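Local coordinates for protein DNA polymerase (PDB 2PY5) that replicates viral DNA from a protein primer by processive, high-fidelity strand displacement, and carries a 3'-5' exonuclease activity, at residues P397-K402 with E420-V425; R261-G266 with T427-F432. The protein carries 2 engineered substitutions. All coordinates share one frame; numbering follows the deposited sequence.

Contact 1: P397-K402 with E420-V425. With nucleotides of chain C; nucleotides of chain B.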
loop_
_atom_site.group_PDB
_atom_site.type_symbol
_atom_site.label_atom_id
_atom_site.label_comp_id
_atom_site.label_asym_id
_atom_site.label_seq_id
_atom_site.Cartn_x
_atom_site.Cartn_y
_atom_site.Cartn_z
ATOM N N PRO F 397 -10.911 4.044 13.644
ATOM C CA PRO F 397 -11.864 5.110 13.966
ATOM C C PRO F 397 -11.196 6.351 14.570
ATOM O O PRO F 397 -11.802 7.407 14.579
ATOM C CB PRO F 397 -12.815 4.442 14.957
ATOM C CG PRO F 397 -11.991 3.356 15.579
ATOM C CD PRO F 397 -11.122 2.849 14.494
ATOM N N ASP F 398 -9.976 6.223 15.095
ATOM C CA ASP F 398 -9.183 7.390 15.543
ATOM C C ASP F 398 -8.592 8.113 14.337
ATOM O O ASP F 398 -7.632 7.630 13.721
ATOM C CB ASP F 398 -8.081 6.947 16.494
ATOM C CG ASP F 398 -7.310 8.099 17.077
ATOM O OD1 ASP F 398 -6.339 7.836 17.842
ATOM O OD2 ASP F 398 -7.645 9.255 16.770
ATOM N N VAL F 399 -9.180 9.258 13.997
ATOM C CA VAL F 399 -8.753 10.031 12.843
ATOM C C VAL F 399 -8.078 11.333 13.240
ATOM O O VAL F 399 -7.978 12.255 12.441
ATOM C CB VAL F 399 -9.900 10.284 11.835
ATOM C CG1 VAL F 399 -10.254 8.963 11.142
ATOM C CG2 VAL F 399 -11.130 10.900 12.484
ATOM N N THR F 400 -7.588 11.377 14.479
ATOM C CA THR F 400 -6.764 12.489 14.957
ATOM C C THR F 400 -5.624 12.697 13.970
ATOM O O THR F 400 -4.934 11.744 13.609
ATOM C CB THR F 400 -6.217 12.181 16.367
ATOM O OG1 THR F 400 -7.309 11.869 17.229
ATOM C CG2 THR F 400 -5.414 13.374 16.948
ATOM N N GLY F 401 -5.479 13.933 13.506
ATOM C CA GLY F 401 -4.501 14.255 12.464
ATOM C C GLY F 401 -3.329 15.081 12.927
ATOM O O GLY F 401 -3.119 15.307 14.132
ATOM N N LYS F 402 -2.538 15.511 11.949
ATOM C CA LYS F 402 -1.351 16.322 12.191
ATOM C C LYS F 402 -1.560 17.693 11.523
ATOM O O LYS F 402 -2.088 17.794 10.389
ATOM C CB LYS F 402 -0.099 15.623 11.609
ATOM C CG LYS F 402 0.403 14.379 12.376
ATOM C CD LYS F 402 1.286 14.765 13.553
ATOM C CE LYS F 402 1.512 13.616 14.528
ATOM N NZ LYS F 402 2.317 12.477 13.968
ATOM N N GLU F 420 -10.033 13.239 17.479
ATOM C CA GLU F 420 -11.239 13.027 16.677
ATOM C C GLU F 420 -11.437 11.552 16.401
ATOM O O GLU F 420 -10.499 10.848 16.058
ATOM C CB GLU F 420 -11.184 13.788 15.362
ATOM C CG GLU F 420 -12.468 13.603 14.565
ATOM C CD GLU F 420 -12.662 14.583 13.449
ATOM O OE1 GLU F 420 -11.665 15.159 12.964
ATOM O OE2 GLU F 420 -13.842 14.782 13.047
ATOM N N THR F 421 -12.684 11.112 16.533
ATOM C CA THR F 421 -13.065 9.773 16.148
ATOM C C THR F 421 -14.225 9.797 15.182
ATOM O O THR F 421 -14.986 10.770 15.111
ATOM C CB THR F 421 -13.461 8.904 17.342
ATOM O OG1 THR F 421 -14.507 9.542 18.077
ATOM C CG2 THR F 421 -12.287 8.689 18.250
ATOM N N LYS F 422 -14.313 8.715 14.418
ATOM C CA LYS F 422 -15.442 8.452 13.538
ATOM C C LYS F 422 -15.878 7.012 13.717
ATOM O O LYS F 422 -15.222 6.226 14.408
ATOM C CB LYS F 422 -15.064 8.725 12.084
ATOM C CG LYS F 422 -14.016 7.803 11.470
ATOM C CD LYS F 422 -13.781 8.087 9.979
ATOM C CE LYS F 422 -15.051 7.915 9.156
ATOM N NZ LYS F 422 -14.803 7.945 7.681
ATOM N N ASP F 423 -16.978 6.646 13.079
ATOM C CA ASP F 423 -17.440 5.267 13.179
ATOM C C ASP F 423 -16.432 4.293 12.545
ATOM O O ASP F 423 -15.897 4.553 11.451
ATOM C CB ASP F 423 -18.769 5.068 12.450
ATOM C CG ASP F 423 -19.957 5.708 13.159
ATOM O OD1 ASP F 423 -19.848 6.103 14.335
ATOM O OD2 ASP F 423 -21.034 5.790 12.519
ATOM N N PRO F 424 -16.205 3.158 13.206
ATOM C CA PRO F 424 -15.543 2.048 12.536
ATOM C C PRO F 424 -16.364 1.582 11.332
ATOM O O PRO F 424 -17.540 1.926 11.200
ATOM C CB PRO F 424 -15.533 0.930 13.592
ATOM C CG PRO F 424 -15.990 1.485 14.816
ATOM C CD PRO F 424 -16.574 2.833 14.594
ATOM N N VAL F 425 -15.718 0.818 10.465
ATOM C CA VAL F 425 -16.360 0.195 9.328
ATOM C C VAL F 425 -16.771 -1.190 9.844
ATOM O O VAL F 425 -17.872 -1.326 10.388
ATOM C CB VAL F 425 -15.452 0.178 8.068
ATOM C CG1 VAL F 425 -16.167 -0.501 6.928
ATOM C CG2 VAL F 425 -15.005 1.621 7.668
ATOM P P DA C 3 -13.487 9.096 2.460
ATOM O OP1 DA C 3 -13.438 8.980 0.989
ATOM O OP2 DA C 3 -14.404 8.281 3.321
ATOM O "O5'" DA C 3 -12.015 8.899 3.043
ATOM C "C5'" DA C 3 -10.932 9.320 2.265
ATOM C "C4'" DA C 3 -9.703 9.350 3.151
ATOM O "O4'" DA C 3 -9.899 10.347 4.173
ATOM C "C3'" DA C 3 -9.403 8.066 3.907
ATOM O "O3'" DA C 3 -8.434 7.318 3.192
ATOM C "C2'" DA C 3 -8.802 8.552 5.233
ATOM C "C1'" DA C 3 -9.351 9.958 5.430
ATOM N N9 DA C 3 -10.493 10.135 6.329
ATOM C C8 DA C 3 -11.660 9.402 6.334
ATOM N N7 DA C 3 -12.553 9.816 7.210
ATOM C C5 DA C 3 -11.931 10.900 7.811
ATOM C C6 DA C 3 -12.333 11.785 8.831
ATOM N N6 DA C 3 -13.519 11.706 9.447
ATOM N N1 DA C 3 -11.468 12.766 9.195
ATOM C C2 DA C 3 -10.279 12.844 8.579
ATOM N N3 DA C 3 -9.791 12.065 7.610
ATOM C C4 DA C 3 -10.672 11.113 7.268
ATOM P P DG C 2 -16.795 11.306 7.661
ATOM O OP1 DG C 2 -17.833 10.295 7.353
ATOM O OP2 DG C 2 -16.023 11.199 8.923
ATOM O "O5'" DG C 2 -15.774 11.416 6.419
ATOM C "C5'" DG C 2 -16.356 11.572 5.126
ATOM C "C4'" DG C 2 -15.370 11.789 3.993
ATOM O "O4'" DG C 2 -15.019 13.182 3.910
ATOM C "C3'" DG C 2 -14.035 11.069 4.046
ATOM O "O3'" DG C 2 -13.791 10.630 2.737
ATOM C "C2'" DG C 2 -13.007 12.118 4.446
ATOM C "C1'" DG C 2 -13.619 13.320 3.756
ATOM N N9 DG C 2 -13.365 14.619 4.342
ATOM C C8 DG C 2 -13.196 14.935 5.666
ATOM N N7 DG C 2 -13.025 16.209 5.869
ATOM C C5 DG C 2 -13.102 16.759 4.591
ATOM C C6 DG C 2 -12.983 18.098 4.170
ATOM O O6 DG C 2 -12.793 19.089 4.884
ATOM N N1 DG C 2 -13.130 18.229 2.787
ATOM C C2 DG C 2 -13.350 17.190 1.911
ATOM N N2 DG C 2 -13.457 17.500 0.605
ATOM N N3 DG C 2 -13.458 15.921 2.300
ATOM C C4 DG C 2 -13.323 15.794 3.642
ATOM P P DT B 5 6.024 12.317 13.368
ATOM O OP1 DT B 5 6.563 11.322 14.333
ATOM O OP2 DT B 5 4.874 13.172 13.742
ATOM O "O5'" DT B 5 7.198 13.328 12.965
ATOM C "C5'" DT B 5 8.482 12.840 12.615
ATOM C "C4'" DT B 5 9.216 13.854 11.759
ATOM O "O4'" DT B 5 8.614 13.933 10.443
ATOM C "C3'" DT B 5 9.207 15.285 12.277
ATOM O "O3'" DT B 5 10.451 15.890 11.963
ATOM C "C2'" DT B 5 8.053 15.946 11.525
ATOM C "C1'" DT B 5 8.183 15.260 10.177
ATOM N N1 DT B 5 6.922 15.098 9.400
ATOM C C2 DT B 5 6.892 15.465 8.070
ATOM O O2 DT B 5 7.839 15.939 7.427
ATOM N N3 DT B 5 5.671 15.226 7.480
ATOM C C4 DT B 5 4.532 14.696 8.060
ATOM O O4 DT B 5 3.510 14.524 7.403
ATOM C C5 DT B 5 4.643 14.327 9.442
ATOM C C7 DT B 5 3.484 13.741 10.180
ATOM C C6 DT B 5 5.824 14.541 10.047
HETATM O O HOH W 1 -9.059 14.976 12.652
#
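Glu-420 meets Thr-400 and Val-399 at the base of the TPR2 hairpin, an insertion of protein-primed B-family polymerases whose two ends here run nearly opposite ways. The backbone N of Glu-420 donates to Thr-400 OG1 (3.1 Å, 165° at the hydrogen). That hydroxyl gives its proton to Asp-398 OD2 on the syn lone pair, 2.7 Å away, while Thr-400 N meets the same oxygen from the anti side, 35° out of the carboxylate plane, completing an Asx turn. Glu-420 O accepts from Val-399 N (2.9 Å). With CG anti to the backbone N (chi1 -178°), the Glu-420 side chain crosses that of Val-399, CG against CG2 at 3.7 Å, and one water links OE1 to Val-399 O. This glutamate binds single-stranded DNA and is essential for 3'-5' exonucleolysis.

Thr-421 faces Asp-398 as the non-hydrogen-bonded pair of a single antiparallel bridge. Lys-422 N closes it, reaching Pro-397 O at 2.8 Å. Beyond, the lysine side chain passes Val-399 CG1 at about a right angle and bends at chi3; Lys-422 NZ donates to N7 of the single-stranded DNA's adenine DA3 at 3.0 Å. Beside helix 216-223, which both prolines touch, Pro-424 CD lies 4.1 Å from Pro-397 CB.

Contact 2: R261-G266 with T427-F432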
loop_
_atom_site.group_PDB
_atom_site.type_symbol
_atom_site.label_atom_id
_atom_site.label_comp_id
_atom_site.label_asym_id
_atom_site.label_seq_id
_atom_site.Cartn_x
_atom_site.Cartn_y
_atom_site.Cartn_z
ATOM N N ARG F 261 -13.962 -18.089 1.977
ATOM C CA ARG F 261 -13.789 -18.413 3.385
ATOM C C ARG F 261 -14.956 -18.004 4.268
ATOM O O ARG F 261 -15.718 -17.113 3.933
ATOM C CB ARG F 261 -12.513 -17.789 3.968
ATOM C CG ARG F 261 -11.252 -18.218 3.257
ATOM C CD ARG F 261 -10.861 -19.647 3.528
ATOM N NE ARG F 261 -9.470 -19.875 3.145
ATOM C CZ ARG F 261 -8.831 -21.029 3.233
ATOM N NH1 ARG F 261 -9.446 -22.121 3.685
ATOM N NH2 ARG F 261 -7.554 -21.099 2.871
ATOM N N LEU F 262 -15.091 -18.700 5.388
ATOM C CA LEU F 262 -16.050 -18.323 6.424
ATOM C C LEU F 262 -15.601 -17.024 7.073
ATOM O O LEU F 262 -14.517 -16.962 7.655
ATOM C CB LEU F 262 -16.150 -19.423 7.475
ATOM C CG LEU F 262 -17.247 -19.293 8.518
ATOM C CD1 LEU F 262 -18.658 -19.373 7.877
ATOM C CD2 LEU F 262 -17.055 -20.384 9.571
ATOM N N LEU F 263 -16.442 -16.001 7.007
ATOM C CA LEU F 263 -16.078 -14.658 7.463
ATOM C C LEU F 263 -17.129 -14.073 8.402
ATOM O O LEU F 263 -18.321 -14.406 8.303
ATOM C CB LEU F 263 -15.827 -13.731 6.280
ATOM C CG LEU F 263 -14.673 -14.097 5.341
ATOM C CD1 LEU F 263 -14.686 -13.280 4.053
ATOM C CD2 LEU F 263 -13.354 -13.921 6.111
ATOM N N PRO F 264 -16.706 -13.205 9.322
ATOM C CA PRO F 264 -17.597 -12.724 10.374
ATOM C C PRO F 264 -18.538 -11.614 9.935
ATOM O O PRO F 264 -18.199 -10.791 9.070
ATOM C CB PRO F 264 -16.600 -12.167 11.405
ATOM C CG PRO F 264 -15.532 -11.623 10.561
ATOM C CD PRO F 264 -15.346 -12.641 9.487
ATOM N N TYR F 265 -19.703 -11.552 10.583
ATOM C CA TYR F 265 -20.602 -10.416 10.434
ATOM C C TYR F 265 -21.425 -10.233 11.716
ATOM O O TYR F 265 -21.414 -11.095 12.633
ATOM C CB TYR F 265 -21.517 -10.593 9.206
ATOM C CG TYR F 265 -22.618 -11.602 9.401
ATOM C CD1 TYR F 265 -23.885 -11.202 9.827
ATOM C CD2 TYR F 265 -22.400 -12.952 9.179
ATOM C CE1 TYR F 265 -24.897 -12.123 10.026
ATOM C CE2 TYR F 265 -23.438 -13.897 9.380
ATOM C CZ TYR F 265 -24.656 -13.462 9.825
ATOM O OH TYR F 265 -25.694 -14.387 10.012
ATOM N N GLY F 266 -22.150 -9.118 11.761
ATOM C CA GLY F 266 -23.063 -8.842 12.850
ATOM C C GLY F 266 -22.465 -8.378 14.151
ATOM O O GLY F 266 -21.253 -8.131 14.252
ATOM N N THR F 427 -14.164 -3.937 11.513
ATOM C CA THR F 427 -12.803 -4.433 11.700
ATOM C C THR F 427 -12.700 -5.972 11.777
ATOM O O THR F 427 -11.713 -6.524 11.287
ATOM C CB THR F 427 -12.146 -3.738 12.905
ATOM O OG1 THR F 427 -12.265 -2.310 12.734
ATOM C CG2 THR F 427 -10.657 -4.116 13.040
ATOM N N PRO F 428 -13.712 -6.681 12.342
ATOM C CA PRO F 428 -13.566 -8.145 12.347
ATOM C C PRO F 428 -13.337 -8.730 10.937
ATOM O O PRO F 428 -12.662 -9.722 10.780
ATOM C CB PRO F 428 -14.908 -8.619 12.908
ATOM C CG PRO F 428 -15.344 -7.491 13.766
ATOM C CD PRO F 428 -14.946 -6.267 13.040
ATOM N N MET F 429 -13.958 -8.121 9.916
ATOM C CA MET F 429 -13.802 -8.628 8.567
ATOM C C MET F 429 -12.356 -8.533 8.111
ATOM O O MET F 429 -11.821 -9.462 7.496
ATOM C CB MET F 429 -14.745 -7.881 7.608
ATOM C CG MET F 429 -14.784 -8.350 6.196
ATOM S SD MET F 429 -15.267 -10.069 6.034
ATOM C CE MET F 429 -17.046 -10.107 5.974
ATOM N N GLY F 430 -11.697 -7.414 8.418
ATOM C CA GLY F 430 -10.275 -7.284 8.099
ATOM C C GLY F 430 -9.430 -8.314 8.835
ATOM O O GLY F 430 -8.536 -8.950 8.260
ATOM N N VAL F 431 -9.704 -8.484 10.125
ATOM C CA VAL F 431 -8.951 -9.437 10.945
ATOM C C VAL F 431 -8.972 -10.828 10.306
ATOM O O VAL F 431 -7.945 -11.496 10.177
ATOM C CB VAL F 431 -9.529 -9.511 12.376
ATOM C CG1 VAL F 431 -9.047 -10.752 13.103
ATOM C CG2 VAL F 431 -9.205 -8.209 13.146
ATOM N N PHE F 432 -10.162 -11.279 9.881
ATOM C CA PHE F 432 -10.286 -12.614 9.335
ATOM C C PHE F 432 -9.851 -12.773 7.884
ATOM O O PHE F 432 -9.382 -13.838 7.486
ATOM C CB PHE F 432 -11.712 -13.124 9.548
ATOM C CG PHE F 432 -11.922 -13.660 10.928
ATOM C CD1 PHE F 432 -12.282 -12.818 11.977
ATOM C CD2 PHE F 432 -11.703 -14.999 11.202
ATOM C CE1 PHE F 432 -12.453 -13.332 13.254
ATOM C CE2 PHE F 432 -11.859 -15.502 12.491
ATOM C CZ PHE F 432 -12.231 -14.667 13.507
#
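Pro-264 packs its ring against Phe-432 and Pro-428. The proline and the phenylalanine side chains cross obliquely: Pro-264 CD sits 3.7 Å from Phe-432 CB, and Pro-264 CG lies equally close, 3.7 Å, to Phe-432 CD1. The same CG approaches Pro-428 O at 3.4 Å and, more loosely, Pro-428 CB. Pro-428 O is shared in a further way, since it accepts the helical hydrogen bond from Phe-432 N and also lies in plane at the edge of the Phe-432 ring.

Leu-263 slides past Phe-432 in the opposite direction, its CD2 touching Phe-432 CB at 3.9 Å. This is strand-on-helix packing: strand 263-265 lies antiparallel to the opening turn and a half of helix 427-447, 172° between the short segments' axes, with 7.5 Å between them. The strand pairs with strand 340-356 in an antiparallel sheet that probably belongs to the TPR1 insertion, Leu-263 bonding to the backbone of Thr-356, a residue that binds single-stranded DNA; the helix is one of the polymerase palm.

Met-429 also reaches Leu-263, crossing it at about a right angle. Its CG is anti to the backbone N (chi1 -176°), and bends at the next two torsions fold the thioether back over the strand. SD then lies 3.7 Å from Leu-263 CB, with CD1 of the leucine hardly farther away. Phe-211, Leu-359 and Phe-360 also pack on this methionine, while Trp-436, farther along the helix, donates NE1 to Leu-262 O. The methyl CE of Met-429 ends 3.4 Å from Pro-264 O, a buried carbonyl oxygen for which the model contains no hydrogen-bond partner.

The two contacts illustrate how chemistry follows location. Contact 1 is partly buried and joins two irregular loop segments at a DNA-facing surface, held by hydrogen bonds and a water, with Lys-422 also bonded to a nucleotide. Contact 2 is fully buried, pairs a strand with a helix, and has no hydrogen bond across it, relying on prolines, a leucine, a thioether and a phenyl ring. They are neighbours in sequence, since 420-425 leads into helix 427-447, and contact 1 is nested within the much longer loop closed by contact 2. Their centres nevertheless lie 21 Å apart. Helix 216-223 borders both, touching Pro-397 and Pro-424 in one and Pro-428 in the other.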